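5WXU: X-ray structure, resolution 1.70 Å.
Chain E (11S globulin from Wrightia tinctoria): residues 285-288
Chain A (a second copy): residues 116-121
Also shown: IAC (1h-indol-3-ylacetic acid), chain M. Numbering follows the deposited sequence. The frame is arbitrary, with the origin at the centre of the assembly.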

ATOM      1  N   GLY E 285      -0.671 -23.870  -2.152  1.00 25.81           N
ATOM      2  CA  GLY E 285      -1.339 -22.781  -2.852  1.00 23.69           C
ATOM      3  C   GLY E 285      -2.064 -21.799  -1.939  1.00 24.86           C
ATOM      4  O   GLY E 285      -1.723 -21.666  -0.764  1.00 22.73           O
ATOM      5  N   TYR E 286      -3.124 -21.155  -2.456  1.00 23.87           N
ATOM      6  CA  TYR E 286      -3.884 -20.163  -1.693  1.00 27.10           C
ATOM      7  C   TYR E 286      -4.578 -20.735  -0.466  1.00 25.74           C
ATOM      8  O   TYR E 286      -4.814 -20.018   0.546  1.00 25.16           O
ATOM      9  CB  TYR E 286      -4.934 -19.479  -2.602  1.00 33.64           C
ATOM     10  CG  TYR E 286      -4.318 -18.708  -3.809  1.00 40.05           C
ATOM     11  CD1 TYR E 286      -3.392 -17.652  -3.620  1.00 40.54           C
ATOM     12  CD2 TYR E 286      -4.689 -19.019  -5.133  1.00 44.28           C
ATOM     13  CE1 TYR E 286      -2.865 -16.931  -4.707  1.00 41.99           C
ATOM     14  CE2 TYR E 286      -4.162 -18.301  -6.241  1.00 46.40           C
ATOM     15  CZ  TYR E 286      -3.267 -17.251  -6.037  1.00 46.97           C
ATOM     16  OH  TYR E 286      -2.779 -16.565  -7.143  1.00 43.67           O
ATOM     17  N   GLU E 287      -4.852 -22.040  -0.497  1.00 25.20           N
ATOM     18  CA  GLU E 287      -5.365 -22.725   0.676  1.00 24.97           C
ATOM     19  C   GLU E 287      -4.447 -22.642   1.905  1.00 25.23           C
ATOM     20  O   GLU E 287      -4.946 -22.723   3.020  1.00 26.60           O
ATOM     21  CB  GLU E 287      -5.718 -24.202   0.359  1.00 25.98           C
ATOM     22  CG  GLU E 287      -4.574 -25.217   0.283  1.00 25.77           C
ATOM     23  CD  GLU E 287      -3.579 -25.025  -0.841  1.00 24.79           C
ATOM     24  OE1 GLU E 287      -3.829 -24.338  -1.844  1.00 24.57           O
ATOM     25  OE2 GLU E 287      -2.465 -25.570  -0.714  1.00 25.90           O
ATOM     26  N   GLU E 288      -3.134 -22.414   1.708  1.00 22.92           N
ATOM     27  CA  GLU E 288      -2.175 -22.273   2.817  1.00 25.82           C
ATOM     28  C   GLU E 288      -2.017 -20.836   3.314  1.00 25.44           C
ATOM     29  O   GLU E 288      -1.329 -20.607   4.301  1.00 25.83           O
ATOM     30  CB  GLU E 288      -0.748 -22.719   2.437  1.00 31.71           C
ATOM     31  CG  GLU E 288      -0.611 -24.050   1.750  1.00 33.79           C
ATOM     32  CD  GLU E 288       0.762 -24.158   1.099  1.00 35.57           C
ATOM     33  OE1 GLU E 288       0.992 -23.646  -0.070  1.00 29.70           O
ATOM     34  OE2 GLU E 288       1.616 -24.755   1.811  1.00 36.50           O
TER
HETATM   35  C   IAC M 507     -10.888 -25.006  -4.142  0.54 24.33           C
HETATM   36  C1  IAC M 507     -11.480 -26.301  -4.498  0.54 24.61           C
HETATM   37  C2  IAC M 507     -10.673 -27.300  -5.044  0.54 24.86           C
HETATM   38  C3  IAC M 507      -9.309 -27.066  -5.265  0.54 24.17           C
HETATM   39  C4  IAC M 507      -8.748 -25.839  -4.903  0.54 23.71           C
HETATM   40  C5  IAC M 507      -9.543 -24.828  -4.330  0.54 24.01           C
HETATM   41  C7  IAC M 507     -12.910 -26.151  -4.141  0.54 25.09           C
HETATM   42  C8  IAC M 507     -13.025 -24.863  -3.620  0.54 25.91           C
HETATM   43  C17 IAC M 507     -14.070 -27.110  -4.244  0.54 25.25           C
HETATM   44  C18 IAC M 507     -14.674 -27.437  -2.877  0.54 29.58           C
HETATM   45  N   IAC M 507     -11.826 -24.237  -3.612  0.54 23.98           N
HETATM   46  O2  IAC M 507     -15.220 -28.553  -2.701  0.54 32.76           O
HETATM   47  O3  IAC M 507     -14.666 -26.573  -1.945  0.54 25.92           O
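Chain A, residues 116-121: VFPGCP

Residues 116-121 of chain A approach chain E as a turn, with no regular helix or strand. F117(A) to C120(A) form a type II beta turn. It is closed by a backbone hydrogen bond from C120(A) N to F117(A) O, 3.1 Å. P118(A) and G119(A) occupy the two central positions, and this tip meets the start of the chain E stretch. The nearest pair of CA atoms across the contact is G285(E) CA and G119(A) CA, 4.6 Å apart. On chain E, residues 286-288 form a short 3-10 segment. The backbone bond from E288(E) N to G285(E) O, 2.9 Å, belongs to that fold. The two stretches together bury 240 Å².

Y286(E) covers the most surface. Its CA-to-CB bond points sideways; chi1 is m, and the ring lies against C120(A) and F117(A). C120(A) SG lies at the ring edge, 3.6 Å from Y286(E) CE2 and near the ring plane. This is a sulfur-aromatic contact at the edge. Y286(E) CE2 also lies 4.5 Å from F117(A) CB, an apolar contact. Farther out, Y286(E) OH reaches to 4.0 Å from F117(A) CD1. The tyrosine therefore touches both end residues of the turn.

P118(A) is next in covered area. Its carbonyl oxygen faces the chain E backbone. Y286(E) N donates a weak hydrogen bond to P118(A) O, 3.4 Å long. P118(A) O also receives a CA-H...O contact from G285(E) CA, 3.5 Å away. One carbonyl thus meets two successive residues of chain E.

G119(A) follows in covered area, with 35 Å². Its phi of 92° would jam a CB against the preceding carbonyl, so the backbone alone calls for glycine. The contact adds a second reason: a CB here would lie 2.7 Å from Y286(E) N and 2.7 Å from E287(E) OE1. Without one, E287(E) OE1 comes to 3.5 Å from G119(A) CA. G285(E) also lacks room for a CB on the side of chain A: an ideal one would fall 2.4 Å from P118(A) O.

The acidic side chains also brace chain E from within. G285(E) N donates to E287(E) OE2 at 2.9 Å and to E288(E) OE1 at 2.7 Å. E288(E) does not contact the turn.

The indole acetic acid ligand lies beside the exit of the turn. G119(A) O is 2.9 Å from IAC C5, and C120(A) C is 3.8 Å from IAC C4. V116(A) and P121(A) stay clear of chain E, although P121(A) N comes within 3.9 Å of IAC C5.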

ATOM      1  N   VAL A 116      -1.506 -22.611 -14.677  1.00 15.50           N
ATOM      2  CA  VAL A 116      -2.121 -23.243 -13.500  1.00 15.75           C
ATOM      3  C   VAL A 116      -1.862 -22.423 -12.213  1.00 15.02           C
ATOM      4  O   VAL A 116      -0.706 -22.148 -11.885  1.00 16.99           O
ATOM      5  CB  VAL A 116      -1.676 -24.683 -13.288  1.00 16.68           C
ATOM      6  CG1 VAL A 116      -2.266 -25.190 -11.991  1.00 17.51           C
ATOM      7  CG2 VAL A 116      -2.101 -25.537 -14.496  1.00 18.23           C
ATOM      8  N   PHE A 117      -2.952 -21.978 -11.586  1.00 14.39           N
ATOM      9  CA  PHE A 117      -2.878 -21.339 -10.282  1.00 18.05           C
ATOM     10  C   PHE A 117      -3.204 -22.285  -9.133  1.00 18.67           C
ATOM     11  O   PHE A 117      -4.304 -22.709  -8.986  1.00 20.02           O
ATOM     12  CB  PHE A 117      -3.716 -20.060 -10.314  1.00 22.29           C
ATOM     13  CG  PHE A 117      -3.051 -19.005 -11.134  1.00 27.81           C
ATOM     14  CD1 PHE A 117      -1.964 -18.312 -10.623  1.00 37.79           C
ATOM     15  CD2 PHE A 117      -3.380 -18.805 -12.456  1.00 35.68           C
ATOM     16  CE1 PHE A 117      -1.287 -17.375 -11.393  1.00 42.25           C
ATOM     17  CE2 PHE A 117      -2.724 -17.860 -13.229  1.00 38.97           C
ATOM     18  CZ  PHE A 117      -1.690 -17.142 -12.694  1.00 40.95           C
ATOM     19  N   PRO A 118      -2.216 -22.596  -8.294  1.00 18.65           N
ATOM     20  CA  PRO A 118      -2.457 -23.690  -7.342  1.00 21.27           C
ATOM     21  C   PRO A 118      -3.380 -23.263  -6.258  1.00 21.51           C
ATOM     22  O   PRO A 118      -3.241 -22.143  -5.737  1.00 22.45           O
ATOM     23  CB  PRO A 118      -1.054 -24.009  -6.803  1.00 23.36           C
ATOM     24  CG  PRO A 118      -0.181 -22.941  -7.223  1.00 23.55           C
ATOM     25  CD  PRO A 118      -0.799 -22.199  -8.364  1.00 22.52           C
ATOM     26  N   GLY A 119      -4.331 -24.129  -5.923  1.00 20.47           N
ATOM     27  CA  GLY A 119      -5.284 -23.767  -4.926  1.00 21.42           C
ATOM     28  C   GLY A 119      -6.523 -23.122  -5.509  1.00 24.98           C
ATOM     29  O   GLY A 119      -7.432 -22.811  -4.746  1.00 32.77           O
ATOM     30  N   CYS A 120      -6.566 -22.876  -6.823  1.00 20.88           N
ATOM     31  CA  CYS A 120      -7.800 -22.398  -7.417  1.00 18.10           C
ATOM     32  C   CYS A 120      -8.568 -23.605  -7.914  1.00 18.90           C
ATOM     33  O   CYS A 120      -7.951 -24.582  -8.391  1.00 17.00           O
ATOM     34  CB  CYS A 120      -7.516 -21.469  -8.560  1.00 20.10           C
ATOM     35  SG  CYS A 120      -6.880 -19.848  -8.016  1.00 22.42           S
ATOM     36  N   PRO A 121      -9.896 -23.479  -7.975  1.00 18.46           N
ATOM     37  CA  PRO A 121     -10.691 -24.595  -8.478  1.00 19.42           C
ATOM     38  C   PRO A 121     -10.688 -24.695  -9.993  1.00 18.17           C
ATOM     39  O   PRO A 121     -10.356 -23.754 -10.687  1.00 20.06           O
ATOM     40  CB  PRO A 121     -12.103 -24.284  -7.952  1.00 20.32           C
ATOM     41  CG  PRO A 121     -12.122 -22.806  -8.014  1.00 21.20           C
ATOM     42  CD  PRO A 121     -10.783 -22.421  -7.448  1.00 20.24           C
TER